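Local coordinates for VP1 (Polyomavirus HPyV7, PDB 4PCH), which forms jelly-roll pentamers of the polyomavirus capsid and, as a major coat protein, probably mediates attachment to host cells, at residues Y119-I133 / L173-F187. Sequence-based numbering, arbitrary orientation. Where two conformers were deposited one is given.
Sequences YFWACGGGPLDVIGI and LWVADPTKNDNTRYF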
ATOM      1  N   TYR B 119      -0.691   1.301  16.429  1.00 10.02           N
ATOM      2  CA  TYR B 119      -0.597  -0.164  16.618  1.00 10.72           C
ATOM      3  C   TYR B 119       0.800  -0.446  17.124  1.00 11.59           C
ATOM      4  O   TYR B 119       1.766  -0.166  16.436  1.00 11.40           O
ATOM      5  CB  TYR B 119      -0.887  -0.893  15.331  1.00 10.63           C
ATOM      6  CG  TYR B 119      -2.185  -0.436  14.708  1.00 10.56           C
ATOM      7  CD1 TYR B 119      -3.397  -0.915  15.170  1.00 10.83           C
ATOM      8  CD2 TYR B 119      -2.204   0.501  13.688  1.00 12.28           C
ATOM      9  CE1 TYR B 119      -4.601  -0.473  14.640  1.00 11.58           C
ATOM     10  CE2 TYR B 119      -3.397   0.922  13.126  1.00 10.48           C
ATOM     11  CZ  TYR B 119      -4.596   0.448  13.622  1.00 11.77           C
ATOM     12  OH  TYR B 119      -5.797   0.872  13.113  1.00 11.89           O
ATOM     13  N   PHE B 120       0.895  -0.914  18.361  1.00 11.23           N
ATOM     14  CA  PHE B 120       2.212  -1.047  19.011  1.00 12.53           C
ATOM     15  C   PHE B 120       2.306  -2.331  19.790  1.00 11.69           C
ATOM     16  O   PHE B 120       1.357  -2.696  20.482  1.00 10.31           O
ATOM     17  CB  PHE B 120       2.464   0.128  19.962  1.00 11.48           C
ATOM     18  CG  PHE B 120       3.743   0.024  20.736  1.00 11.88           C
ATOM     19  CD1 PHE B 120       4.916   0.577  20.239  1.00 10.46           C
ATOM     20  CD2 PHE B 120       3.763  -0.600  21.987  1.00 11.28           C
ATOM     21  CE1 PHE B 120       6.113   0.485  20.943  1.00 12.66           C
ATOM     22  CE2 PHE B 120       4.938  -0.708  22.691  1.00 12.08           C
ATOM     23  CZ  PHE B 120       6.120  -0.180  22.168  1.00 13.25           C
ATOM     24  N   TRP B 121       3.455  -3.009  19.690  1.00 11.40           N
ATOM     25  CA  TRP B 121       3.739  -4.109  20.598  1.00  9.97           C
ATOM     26  C   TRP B 121       5.206  -4.069  21.022  1.00 10.90           C
ATOM     27  O   TRP B 121       6.086  -3.542  20.303  1.00 11.93           O
ATOM     28  CB  TRP B 121       3.370  -5.481  19.980  1.00 10.29           C
ATOM     29  CG  TRP B 121       4.150  -5.813  18.760  1.00 13.00           C
ATOM     30  CD1 TRP B 121       3.741  -5.664  17.452  1.00 12.91           C
ATOM     31  CD2 TRP B 121       5.482  -6.354  18.705  1.00 14.14           C
ATOM     32  NE1 TRP B 121       4.748  -6.047  16.609  1.00 15.44           N
ATOM     33  CE2 TRP B 121       5.823  -6.477  17.344  1.00 18.73           C
ATOM     34  CE3 TRP B 121       6.424  -6.726  19.675  1.00 15.31           C
ATOM     35  CZ2 TRP B 121       7.067  -6.959  16.923  1.00 16.36           C
ATOM     36  CZ3 TRP B 121       7.652  -7.216  19.267  1.00 15.33           C
ATOM     37  CH2 TRP B 121       7.967  -7.322  17.890  1.00 20.23           C
ATOM     38  N   ALA B 122       5.455  -4.638  22.193  1.00 11.96           N
ATOM     39  CA  ALA B 122       6.805  -4.859  22.721  1.00 11.03           C
ATOM     40  C   ALA B 122       6.854  -6.129  23.545  1.00 11.11           C
ATOM     41  O   ALA B 122       5.873  -6.529  24.178  1.00 11.62           O
ATOM     42  CB  ALA B 122       7.313  -3.670  23.531  1.00 12.21           C
ATOM     43  N   CYS B 123       8.031  -6.768  23.496  1.00 11.42           N
ATOM     44  CA  CYS B 123       8.363  -7.952  24.255  1.00 11.66           C
ATOM     45  C   CYS B 123       9.785  -7.840  24.766  1.00 13.40           C
ATOM     46  O   CYS B 123      10.728  -7.630  23.989  1.00 12.79           O
ATOM     47  CB  CYS B 123       8.214  -9.186  23.358  1.00 12.30           C
ATOM     48  SG  CYS B 123       8.638 -10.740  24.169  1.00 15.08           S
ATOM     49  N   GLY B 124       9.968  -7.982  26.075  1.00 13.26           N
ATOM     50  CA  GLY B 124      11.272  -7.804  26.669  1.00 13.70           C
ATOM     51  C   GLY B 124      11.465  -8.529  27.992  1.00 13.09           C
ATOM     52  O   GLY B 124      10.554  -9.170  28.518  1.00 13.58           O
ATOM     53  N   GLY B 125      12.682  -8.420  28.515  1.00 14.14           N
ATOM     54  CA  GLY B 125      13.056  -9.035  29.763  1.00 15.19           C
ATOM     55  C   GLY B 125      12.837  -8.139  30.975  1.00 16.51           C
ATOM     56  O   GLY B 125      13.167  -8.519  32.091  1.00 17.58           O
ATOM     57  N   GLY B 126      12.299  -6.948  30.728  1.00 15.31           N
ATOM     58  CA  GLY B 126      11.891  -6.018  31.779  1.00 15.69           C
ATOM     59  C   GLY B 126      10.976  -5.008  31.125  1.00 15.74           C
ATOM     60  O   GLY B 126      10.668  -5.129  29.933  1.00 13.65           O
ATOM     61  N   PRO B 127      10.523  -4.008  31.881  1.00 14.71           N
ATOM     62  CA  PRO B 127       9.554  -3.056  31.294  1.00 13.52           C
ATOM     63  C   PRO B 127      10.133  -2.213  30.187  1.00 12.48           C
ATOM     64  O   PRO B 127      11.327  -1.961  30.147  1.00 13.74           O
ATOM     65  CB  PRO B 127       9.148  -2.155  32.481  1.00 16.11           C
ATOM     66  CG  PRO B 127       9.849  -2.656  33.664  1.00 20.32           C
ATOM     67  CD  PRO B 127      10.715  -3.830  33.328  1.00 18.87           C
ATOM     68  N   LEU B 128       9.247  -1.766  29.304  1.00 12.54           N
ATOM     69  CA  LEU B 128       9.569  -0.925  28.175  1.00 12.30           C
ATOM     70  C   LEU B 128      10.125   0.433  28.590  1.00 13.40           C
ATOM     71  O   LEU B 128       9.499   1.136  29.379  1.00 13.78           O
ATOM     72  CB  LEU B 128       8.294  -0.717  27.361  1.00 12.15           C
ATOM     73  CG  LEU B 128       8.412   0.177  26.115  1.00 13.11           C
ATOM     74  CD1 LEU B 128       9.188  -0.513  25.017  1.00 13.48           C
ATOM     75  CD2 LEU B 128       7.073   0.621  25.542  1.00 12.82           C
ATOM     76  N   ASP B 129      11.289   0.798  28.063  1.00 12.66           N
ATOM     77  CA  ASP B 129      11.844   2.148  28.263  1.00 14.34           C
ATOM     78  C   ASP B 129      11.123   3.116  27.316  1.00 11.79           C
ATOM     79  O   ASP B 129      11.029   2.845  26.082  1.00 13.11           O
ATOM     80  CB  ASP B 129      13.339   2.155  27.948  1.00 15.63           C
ATOM     81  CG  ASP B 129      14.141   1.243  28.851  1.00 16.93           C
ATOM     82  OD1 ASP B 129      14.104   1.434  30.106  1.00 19.05           O
ATOM     83  OD2 ASP B 129      14.843   0.351  28.305  1.00 17.56           O
ATOM     84  N   VAL B 130      10.652   4.244  27.878  1.00 11.68           N
ATOM     85  CA  VAL B 130       9.934   5.269  27.091  1.00 12.48           C
ATOM     86  C   VAL B 130      10.495   6.662  27.356  1.00 12.64           C
ATOM     87  O   VAL B 130      11.145   6.930  28.382  1.00 13.40           O
ATOM     88  CB  VAL B 130       8.398   5.301  27.399  1.00 12.49           C
ATOM     89  CG1 VAL B 130       7.713   4.151  26.696  1.00 14.45           C
ATOM     90  CG2 VAL B 130       8.133   5.273  28.892  1.00 13.97           C
ATOM     91  N   ILE B 131      10.243   7.550  26.400  1.00 13.31           N
ATOM     92  CA  ILE B 131      10.585   8.949  26.518  1.00 13.80           C
ATOM     93  C   ILE B 131       9.285   9.752  26.630  1.00 13.55           C
ATOM     94  O   ILE B 131       8.316   9.513  25.880  1.00 15.37           O
ATOM     95  CB  ILE B 131      11.393   9.453  25.308  1.00 14.80           C
ATOM     96  CG1 ILE B 131      12.600   8.566  25.023  1.00 17.04           C
ATOM     97  CG2 ILE B 131      11.836  10.891  25.541  1.00 15.02           C
ATOM     98  CD1 ILE B 131      13.319   8.954  23.761  1.00 16.89           C
ATOM     99  N   GLY B 132       9.246  10.656  27.590  1.00 13.12           N
ATOM    100  CA  GLY B 132       8.085  11.542  27.778  1.00 13.81           C
ATOM    101  C   GLY B 132       8.185  12.750  26.879  1.00 14.15           C
ATOM    102  O   GLY B 132       9.184  13.452  26.921  1.00 15.59           O
ATOM    103  N   ILE B 133       7.173  12.979  26.037  1.00 14.21           N
ATOM    104  CA  ILE B 133       7.173  14.134  25.146  1.00 14.50           C
ATOM    105  C   ILE B 133       5.803  14.768  25.177  1.00 12.77           C
ATOM    106  O   ILE B 133       4.812  14.086  24.959  1.00 13.92           O
ATOM    107  CB  ILE B 133       7.431  13.737  23.663  1.00 13.20           C
ATOM    108  CG1 ILE B 133       8.790  13.059  23.541  1.00 15.08           C
ATOM    109  CG2 ILE B 133       7.339  14.974  22.775  1.00 13.72           C
ATOM    110  CD1 ILE B 133       9.957  13.993  23.665  1.00 16.80           C
ATOM    111  N   LEU B 173       1.629  10.523  24.905  1.00 10.72           N
ATOM    112  CA  LEU B 173       2.662  11.284  25.615  1.00 12.34           C
ATOM    113  C   LEU B 173       3.991  10.538  25.853  1.00 11.95           C
ATOM    114  O   LEU B 173       4.957  11.121  26.362  1.00 12.86           O
ATOM    115  CB  LEU B 173       2.097  11.714  26.974  1.00 14.13           C
ATOM    116  CG  LEU B 173       0.771  12.472  26.977  1.00 15.29           C
ATOM    117  CD1 LEU B 173       0.255  12.676  28.425  1.00 17.08           C
ATOM    118  CD2 LEU B 173       0.954  13.817  26.264  1.00 14.19           C
ATOM    119  N   TRP B 174       4.047   9.255  25.496  1.00 10.91           N
ATOM    120  CA  TRP B 174       5.191   8.394  25.853  1.00 12.06           C
ATOM    121  C   TRP B 174       5.562   7.553  24.640  1.00 11.71           C
ATOM    122  O   TRP B 174       4.679   6.832  24.141  1.00 13.31           O
ATOM    123  CB  TRP B 174       4.829   7.490  27.025  1.00 12.28           C
ATOM    124  CG  TRP B 174       4.609   8.229  28.318  1.00 11.39           C
ATOM    125  CD1 TRP B 174       3.420   8.626  28.860  1.00 12.98           C
ATOM    126  CD2 TRP B 174       5.622   8.678  29.212  1.00 11.83           C
ATOM    127  NE1 TRP B 174       3.635   9.289  30.035  1.00 12.61           N
ATOM    128  CE2 TRP B 174       4.988   9.328  30.280  1.00 13.98           C
ATOM    129  CE3 TRP B 174       7.027   8.584  29.213  1.00 14.10           C
ATOM    130  CZ2 TRP B 174       5.697   9.880  31.337  1.00 14.51           C
ATOM    131  CZ3 TRP B 174       7.728   9.144  30.268  1.00 13.93           C
ATOM    132  CH2 TRP B 174       7.067   9.794  31.305  1.00 14.49           C
ATOM    133  N   VAL B 175       6.813   7.632  24.210  0.50  8.99           N
ATOM    134  CA  VAL B 175       7.320   6.984  22.997  0.50 11.49           C
ATOM    135  C   VAL B 175       8.408   5.961  23.368  1.00 13.44           C
ATOM    136  O   VAL B 175       9.275   6.270  24.197  1.00 13.79           O
ATOM    137  CB  VAL B 175       7.938   8.041  22.059  0.50 12.78           C
ATOM    138  CG1 VAL B 175       8.425   7.406  20.773  0.50 16.23           C
ATOM    139  CG2 VAL B 175       6.932   9.151  21.732  0.50 12.97           C
ATOM    140  N   ALA B 176       8.400   4.783  22.742  1.00 13.83           N
ATOM    141  CA  ALA B 176       9.460   3.812  22.970  1.00 12.57           C
ATOM    142  C   ALA B 176      10.808   4.483  22.764  1.00 13.94           C
ATOM    143  O   ALA B 176      11.006   5.213  21.806  1.00 14.69           O
ATOM    144  CB  ALA B 176       9.321   2.632  22.009  1.00 15.01           C
ATOM    145  N   ASP B 177      11.748   4.184  23.647  1.00 13.50           N
ATOM    146  CA  ASP B 177      13.051   4.833  23.650  1.00 13.88           C
ATOM    147  C   ASP B 177      14.105   3.995  22.877  1.00 15.31           C
ATOM    148  O   ASP B 177      14.550   2.949  23.376  1.00 14.03           O
ATOM    149  CB  ASP B 177      13.465   5.061  25.105  1.00 13.87           C
ATOM    150  CG  ASP B 177      14.788   5.849  25.245  1.00 14.42           C
ATOM    151  OD1 ASP B 177      15.459   6.118  24.214  1.00 16.79           O
ATOM    152  OD2 ASP B 177      15.170   6.147  26.402  1.00 17.38           O
ATOM    153  N   PRO B 178      14.511   4.436  21.664  1.00 14.88           N
ATOM    154  CA  PRO B 178      15.468   3.693  20.874  1.00 17.06           C
ATOM    155  C   PRO B 178      16.910   3.771  21.409  1.00 16.56           C
ATOM    156  O   PRO B 178      17.742   3.014  20.985  1.00 18.09           O
ATOM    157  CB  PRO B 178      15.348   4.358  19.482  1.00 20.27           C
ATOM    158  CG  PRO B 178      15.001   5.771  19.796  1.00 19.96           C
ATOM    159  CD  PRO B 178      14.098   5.683  20.985  1.00 16.96           C
ATOM    160  N   THR B 179      17.181   4.674  22.354  1.00 15.63           N
ATOM    161  CA  THR B 179      18.489   4.750  22.992  1.00 17.05           C
ATOM    162  C   THR B 179      18.645   3.738  24.147  1.00 15.65           C
ATOM    163  O   THR B 179      19.744   3.592  24.681  1.00 18.18           O
ATOM    164  CB  THR B 179      18.827   6.170  23.503  1.00 18.44           C
ATOM    165  OG1 THR B 179      18.068   6.487  24.686  1.00 17.85           O
ATOM    166  CG2 THR B 179      18.581   7.213  22.420  1.00 19.76           C
ATOM    167  N   LYS B 180      17.553   3.068  24.515  1.00 15.20           N
ATOM    168  CA  LYS B 180      17.559   2.042  25.562  1.00 15.79           C
ATOM    169  C   LYS B 180      16.904   0.794  24.956  1.00 15.26           C
ATOM    170  O   LYS B 180      17.174   0.463  23.781  1.00 15.24           O
ATOM    171  CB  LYS B 180      16.892   2.560  26.841  1.00 17.35           C
ATOM    172  CG  LYS B 180      17.626   3.771  27.416  1.00 18.30           C
ATOM    173  CD  LYS B 180      17.055   4.214  28.746  1.00 20.90           C
ATOM    174  CE  LYS B 180      17.363   5.672  29.011  1.00 25.31           C
ATOM    175  NZ  LYS B 180      18.819   5.978  28.970  1.00 30.83           N
ATOM    176  N   ASN B 181      16.083   0.094  25.730  1.00 14.76           N
ATOM    177  CA  ASN B 181      15.431  -1.125  25.258  1.00 14.71           C
ATOM    178  C   ASN B 181      16.374  -2.149  24.646  1.00 15.79           C
ATOM    179  O   ASN B 181      16.011  -2.816  23.666  1.00 16.16           O
ATOM    180  CB  ASN B 181      14.306  -0.780  24.278  1.00 13.40           C
ATOM    181  CG  ASN B 181      13.147  -0.164  24.980  1.00 13.51           C
ATOM    182  OD1 ASN B 181      12.642  -0.739  25.955  1.00 13.33           O
ATOM    183  ND2 ASN B 181      12.746   1.030  24.556  1.00 13.12           N
ATOM    184  N   ASP B 182      17.582  -2.291  25.221  1.00 16.51           N
ATOM    185  CA  ASP B 182      18.483  -3.269  24.593  0.50 18.60           C
ATOM    186  C   ASP B 182      18.060  -4.734  24.853  1.00 20.13           C
ATOM    187  O   ASP B 182      18.518  -5.606  24.139  1.00 23.48           O
ATOM    188  CB  ASP B 182      19.948  -3.049  24.952  0.50 18.92           C
ATOM    189  CG  ASP B 182      20.585  -1.910  24.190  0.50 22.08           C
ATOM    190  OD1 ASP B 182      20.512  -1.858  22.944  0.50 24.63           O
ATOM    191  OD2 ASP B 182      21.220  -1.086  24.863  0.50 29.80           O
ATOM    192  N   ASN B 183      17.134  -4.985  25.772  1.00 17.10           N
ATOM    193  CA  ASN B 183      16.599  -6.343  25.955  1.00 16.35           C
ATOM    194  C   ASN B 183      15.100  -6.413  25.735  1.00 14.45           C
ATOM    195  O   ASN B 183      14.410  -7.204  26.369  1.00 14.80           O
ATOM    196  CB  ASN B 183      17.005  -6.850  27.355  1.00 15.42           C
ATOM    197  CG  ASN B 183      16.831  -8.362  27.530  1.00 17.29           C
ATOM    198  OD1 ASN B 183      17.065  -9.158  26.610  1.00 15.67           O
ATOM    199  ND2 ASN B 183      16.472  -8.764  28.744  1.00 15.10           N
ATOM    200  N   THR B 184      14.621  -5.601  24.786  1.00 13.42           N
ATOM    201  CA  THR B 184      13.235  -5.574  24.360  1.00 13.52           C
ATOM    202  C   THR B 184      13.225  -5.422  22.828  1.00 14.42           C
ATOM    203  O   THR B 184      14.126  -4.764  22.256  1.00 15.83           O
ATOM    204  CB  THR B 184      12.502  -4.386  25.032  1.00 13.95           C
ATOM    205  OG1 THR B 184      12.351  -4.657  26.425  1.00 15.45           O
ATOM    206  CG2 THR B 184      11.136  -4.104  24.403  1.00 14.13           C
ATOM    207  N   ARG B 185      12.258  -6.062  22.168  1.00 14.38           N
ATOM    208  CA  ARG B 185      11.968  -5.774  20.760  1.00 12.32           C
ATOM    209  C   ARG B 185      10.636  -5.102  20.697  1.00 12.81           C
ATOM    210  O   ARG B 185       9.699  -5.481  21.430  1.00 13.52           O
ATOM    211  CB  ARG B 185      11.923  -7.046  19.910  1.00 12.58           C
ATOM    212  CG  ARG B 185      13.130  -7.938  20.049  1.00 13.38           C
ATOM    213  CD  ARG B 185      14.469  -7.282  19.819  1.00 14.72           C
ATOM    214  NE  ARG B 185      15.469  -8.341  19.896  1.00 16.74           N
ATOM    215  CZ  ARG B 185      16.505  -8.429  20.715  1.00 16.81           C
ATOM    216  NH1 ARG B 185      16.853  -7.434  21.534  1.00 17.38           N
ATOM    217  NH2 ARG B 185      17.262  -9.524  20.662  1.00 18.93           N
ATOM    218  N   TYR B 186      10.513  -4.072  19.832  1.00 12.04           N
ATOM    219  CA  TYR B 186       9.237  -3.366  19.708  1.00 12.70           C
ATOM    220  C   TYR B 186       9.014  -2.881  18.286  1.00 12.23           C
ATOM    221  O   TYR B 186       9.958  -2.764  17.496  1.00 15.46           O
ATOM    222  CB  TYR B 186       9.135  -2.171  20.682  1.00 13.69           C
ATOM    223  CG  TYR B 186      10.139  -1.074  20.451  1.00 12.06           C
ATOM    224  CD1 TYR B 186       9.951  -0.118  19.462  1.00 12.12           C
ATOM    225  CD2 TYR B 186      11.285  -0.975  21.233  1.00 12.88           C
ATOM    226  CE1 TYR B 186      10.882   0.887  19.260  1.00 12.28           C
ATOM    227  CE2 TYR B 186      12.207   0.028  21.038  1.00 12.78           C
ATOM    228  CZ  TYR B 186      12.009   0.961  20.054  1.00 12.89           C
ATOM    229  OH  TYR B 186      12.949   1.954  19.863  1.00 15.32           O
ATOM    230  N   PHE B 187       7.754  -2.598  17.996  1.00 13.04           N
ATOM    231  CA  PHE B 187       7.346  -2.064  16.694  1.00 13.04           C
ATOM    232  C   PHE B 187       6.077  -1.248  16.878  1.00 13.62           C
ATOM    233  O   PHE B 187       5.145  -1.665  17.597  1.00 11.70           O
ATOM    234  CB  PHE B 187       7.037  -3.200  15.718  1.00 15.97           C
ATOM    235  CG  PHE B 187       6.606  -2.696  14.352  1.00 19.23           C
ATOM    236  CD1 PHE B 187       7.524  -2.130  13.497  1.00 20.51           C
ATOM    237  CD2 PHE B 187       5.293  -2.737  13.976  1.00 26.15           C
ATOM    238  CE1 PHE B 187       7.138  -1.630  12.258  1.00 26.89           C
ATOM    239  CE2 PHE B 187       4.888  -2.242  12.742  1.00 23.98           C
ATOM    240  CZ  PHE B 187       5.814  -1.692  11.890  1.00 23.61           C
TER
HETATM  241  O   HOH W   1       2.670  -2.911  15.923  1.00 27.51           O
HETATM  242  O   HOH W   2       9.788  -4.291  27.510  1.00 13.56           O
HETATM  243  O   HOH W   3      13.141  -2.447  27.973  1.00 20.88           O
HETATM  244  O   HOH W   4      13.676   5.577  28.602  1.00 16.83           O
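N181 and D129 grip each other through three hydrogen bonds. The amide OD1 of N181 takes the backbone N of D129 at 2.9 Å, while ND2 gives a hydrogen to D129 O, which lies close to the amide plane. In return, the backbone N of N181 reaches D129 OD2 at 2.9 Å, on the anti side of the carboxylate. ND2 also donates to D177 O, so both ends of the N181 amide are used and its flip is settled. D177 N adds a second donor to D129 O. With CG beside its backbone N (chi1 -62°), D129 lays its carboxylate against K180 CB.

From this knot two antiparallel ladders diverge. In one, I131 and V175 exchange backbone bonds, with I131 N to V175 O only 2.7 Å. Beyond them, G132 CA sits over a face of the W174 indole in a CH-pi contact, 3.8 Å from the centroid of its six-membered ring; V130 CG2 meets W174 CE3 at 3.5 Å, and W174 NE1 donates to E147 O. In the other ladder, W121 pairs with F187 and C123 with R185. There F187 CB lies over one face of the W121 ring. A176 CB stands over the middle of the Y186 ring and meets F120 CE1 at 4.0 Å, tying the ladders together. One water joins G126 O to T184 OG1.

F187 carries the sheet into a neighbouring subunit of the pentamer. Bonding D129 N and O much as a neighbouring strand would, the N181 amide probably fixes the 177-183 loop between the small three-stranded sheet and jelly-roll strand 184-191.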